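Local coordinates for phosphatidylinositol 4,5-bisphosphate-binding protein SLM1 (PDB 4A6H), which binds phosphatidylinositol 4,5-bisphosphate through its PH domain and, with SLM2, acts as an effector of TORC2 and calcineurin signalling in yeast actin polarization, at residues 61-65 with 103-107. Residue numbers count along the deposited sequence, not the author numbering.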
ATOM      1  N   GLU A  61       8.791 -19.641   8.848  1.00 19.27           N
ATOM      2  CA  GLU A  61       9.946 -19.694   9.723  1.00 20.94           C
ATOM      3  C   GLU A  61      11.087 -18.819   9.244  1.00 17.93           C
ATOM      4  O   GLU A  61      11.124 -18.382   8.081  1.00 17.31           O
ATOM      5  CB  GLU A  61      10.421 -21.133   9.932  1.00 28.22           C
ATOM      6  CG  GLU A  61      10.554 -21.933   8.670  1.00 33.52           C
ATOM      7  CD  GLU A  61      11.051 -23.344   8.917  1.00 31.80           C
ATOM      8  OE1 GLU A  61      11.841 -23.557   9.862  1.00 35.49           O
ATOM      9  OE2 GLU A  61      10.651 -24.243   8.155  1.00 32.54           O
ATOM     10  N   HIS A  62      12.005 -18.550  10.158  1.00 16.68           N
ATOM     11  CA  HIS A  62      13.225 -17.851   9.842  1.00 14.37           C
ATOM     12  C   HIS A  62      14.365 -18.309  10.733  1.00 19.71           C
ATOM     13  O   HIS A  62      14.162 -18.949  11.773  1.00 19.04           O
ATOM     14  CB  HIS A  62      13.037 -16.332   9.934  1.00 16.32           C
ATOM     15  CG  HIS A  62      12.763 -15.841  11.318  1.00 18.76           C
ATOM     16  ND1 HIS A  62      13.735 -15.797  12.293  1.00 19.84           N
ATOM     17  CD2 HIS A  62      11.627 -15.379  11.894  1.00 23.34           C
ATOM     18  CE1 HIS A  62      13.210 -15.330  13.414  1.00 22.53           C
ATOM     19  NE2 HIS A  62      11.932 -15.071  13.199  1.00 23.97           N
ATOM     20  N   SER A  63      15.576 -17.993  10.312  1.00 16.80           N
ATOM     21  CA  SER A  63      16.755 -18.354  11.076  1.00 16.90           C
ATOM     22  C   SER A  63      16.725 -17.731  12.460  1.00 16.83           C
ATOM     23  O   SER A  63      16.220 -16.627  12.640  1.00 20.92           O
ATOM     24  CB  SER A  63      18.027 -17.867  10.377  1.00 19.34           C
ATOM     25  OG  SER A  63      18.113 -18.315   9.035  1.00 17.76           O
ATOM     26  N   ARG A  64      17.292 -18.438  13.430  1.00 24.81           N
ATOM     27  CA  ARG A  64      17.623 -17.817  14.703  1.00 27.21           C
ATOM     28  C   ARG A  64      19.005 -17.176  14.578  1.00 24.88           C
ATOM     29  O   ARG A  64      19.878 -17.707  13.892  1.00 25.91           O
ATOM     30  CB  ARG A  64      17.616 -18.852  15.827  1.00 38.38           C
ATOM     31  CG  ARG A  64      16.243 -19.402  16.154  1.00 44.86           C
ATOM     32  CD  ARG A  64      16.315 -20.331  17.351  1.00 55.35           C
ATOM     33  NE  ARG A  64      16.971 -19.705  18.497  1.00 62.39           N
ATOM     34  CZ  ARG A  64      17.295 -20.352  19.613  1.00 68.53           C
ATOM     35  NH1 ARG A  64      17.028 -21.644  19.732  1.00 65.60           N
ATOM     36  NH2 ARG A  64      17.890 -19.708  20.609  1.00 72.50           N
ATOM     37  N   LYS A  65      19.206 -16.034  15.231  1.00 27.70           N
ATOM     38  CA  LYS A  65      20.478 -15.330  15.105  1.00 25.45           C
ATOM     39  C   LYS A  65      21.642 -16.149  15.656  1.00 28.37           C
ATOM     40  O   LYS A  65      21.478 -16.945  16.585  1.00 28.91           O
ATOM     41  CB  LYS A  65      20.426 -13.946  15.765  1.00 30.42           C
ATOM     42  CG  LYS A  65      21.694 -13.120  15.556  1.00 36.79           C
ATOM     43  CD  LYS A  65      21.531 -11.695  16.058  1.00 42.73           C
ATOM     44  CE  LYS A  65      22.841 -10.920  15.973  1.00 43.85           C
ATOM     45  NZ  LYS A  65      23.361 -10.794  14.582  1.00 44.79           N
ATOM     46  N   TYR A 103      21.210 -11.267   9.442  1.00 19.37           N
ATOM     47  CA  TYR A 103      20.041 -11.549  10.265  1.00 20.62           C
ATOM     48  C   TYR A 103      19.121 -10.339  10.298  1.00 19.98           C
ATOM     49  O   TYR A 103      17.913 -10.465  10.136  1.00 19.34           O
ATOM     50  CB  TYR A 103      20.456 -11.935  11.695  1.00 19.86           C
ATOM     51  CG  TYR A 103      19.293 -12.128  12.635  1.00 19.80           C
ATOM     52  CD1 TYR A 103      18.599 -13.331  12.674  1.00 23.35           C
ATOM     53  CD2 TYR A 103      18.878 -11.105  13.484  1.00 21.23           C
ATOM     54  CE1 TYR A 103      17.522 -13.508  13.533  1.00 22.80           C
ATOM     55  CE2 TYR A 103      17.804 -11.274  14.336  1.00 22.43           C
ATOM     56  CZ  TYR A 103      17.131 -12.473  14.360  1.00 27.21           C
ATOM     57  OH  TYR A 103      16.067 -12.639  15.218  1.00 27.90           O
ATOM     58  N   GLU A 104      19.699  -9.158  10.509  1.00 19.66           N
ATOM     59  CA  GLU A 104      18.905  -7.939  10.649  1.00 20.13           C
ATOM     60  C   GLU A 104      18.136  -7.616   9.364  1.00 19.26           C
ATOM     61  O   GLU A 104      16.968  -7.231   9.416  1.00 21.09           O
ATOM     62  CB  GLU A 104      19.802  -6.760  11.044  1.00 30.68           C
ATOM     63  CG  GLU A 104      20.814  -7.086  12.147  1.00 39.32           C
ATOM     64  CD  GLU A 104      22.153  -7.567  11.600  1.00 43.81           C
ATOM     65  OE1 GLU A 104      22.943  -6.719  11.127  1.00 50.89           O
ATOM     66  OE2 GLU A 104      22.420  -8.788  11.643  1.00 36.24           O
ATOM     67  N   SER A 105      18.792  -7.774   8.217  1.00 18.42           N
ATOM     68  CA  SER A 105      18.134  -7.521   6.944  1.00 17.94           C
ATOM     69  C   SER A 105      17.027  -8.542   6.737  1.00 17.72           C
ATOM     70  O   SER A 105      15.928  -8.204   6.288  1.00 17.20           O
ATOM     71  CB  SER A 105      19.131  -7.596   5.792  1.00 21.34           C
ATOM     72  OG  SER A 105      18.467  -7.443   4.550  1.00 24.77           O
ATOM     73  N   MET A 106      17.336  -9.798   7.046  1.00 16.64           N
ATOM     74  CA  MET A 106      16.342 -10.850   6.915  1.00 16.77           C
ATOM     75  C   MET A 106      15.112 -10.517   7.751  1.00 14.57           C
ATOM     76  O   MET A 106      13.976 -10.685   7.298  1.00 14.84           O
ATOM     77  CB  MET A 106      16.933 -12.206   7.312  1.00 15.97           C
ATOM     78  CG  MET A 106      15.930 -13.358   7.364  1.00 17.45           C
ATOM     79  SD  MET A 106      14.936 -13.402   8.867  1.00 18.53           S
ATOM     80  CE  MET A 106      16.153 -14.054  10.002  1.00 20.02           C
ATOM     81  N   MET A 107      15.323 -10.031   8.972  1.00 15.08           N
ATOM     82  CA  MET A 107      14.189  -9.756   9.837  1.00 15.20           C
ATOM     83  C   MET A 107      13.375  -8.565   9.337  1.00 16.78           C
ATOM     84  O   MET A 107      12.159  -8.533   9.501  1.00 19.50           O
ATOM     85  CB  MET A 107      14.626  -9.554  11.285  1.00 17.10           C
ATOM     86  CG  MET A 107      15.010 -10.857  11.999  1.00 20.11           C
ATOM     87  SD  MET A 107      13.696 -12.099  12.024  1.00 24.69           S
ATOM     88  CE  MET A 107      12.463 -11.311  13.061  1.00 29.30           C
TER
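This surface contact joins the end of strand 57-62, outermost in the PH-domain sheet of this chain, and the following loop to the first turn of the C-terminal helix 103-116. About 316 Å² is buried, largely through sulfur-aromatic and CH-pi contacts. Met-107 SD lies over the His-62 ring face, 3.6 Å from the centroid and 10° off the normal; Met-106 SD approaches the same ring obliquely, at 4.7 Å and 43°. Phe-110, one turn on, meets this imidazole edge-to-face. His-62 ND1 donates a hydrogen bond to Ser-63 O (2.6 Å, N-H...O angle 157°), and Ser-63 O also meets the Tyr-103 ring edge, 3.5 Å from Tyr-103 CE1. Ser-63 OG hydrogen-bonds to Lys-79 N; Lys-79 lines one of two inositol-4-phosphate pockets, and the Ser-63 side chain is about 7 Å from a bound ligand. Lys-65 CB makes a CH-pi contact over the Tyr-103 face, 3.6 Å from the centroid and 8° off the normal, while Lys-65 NZ forms a long salt bridge with Glu-104 OE2, 3.7 Å away.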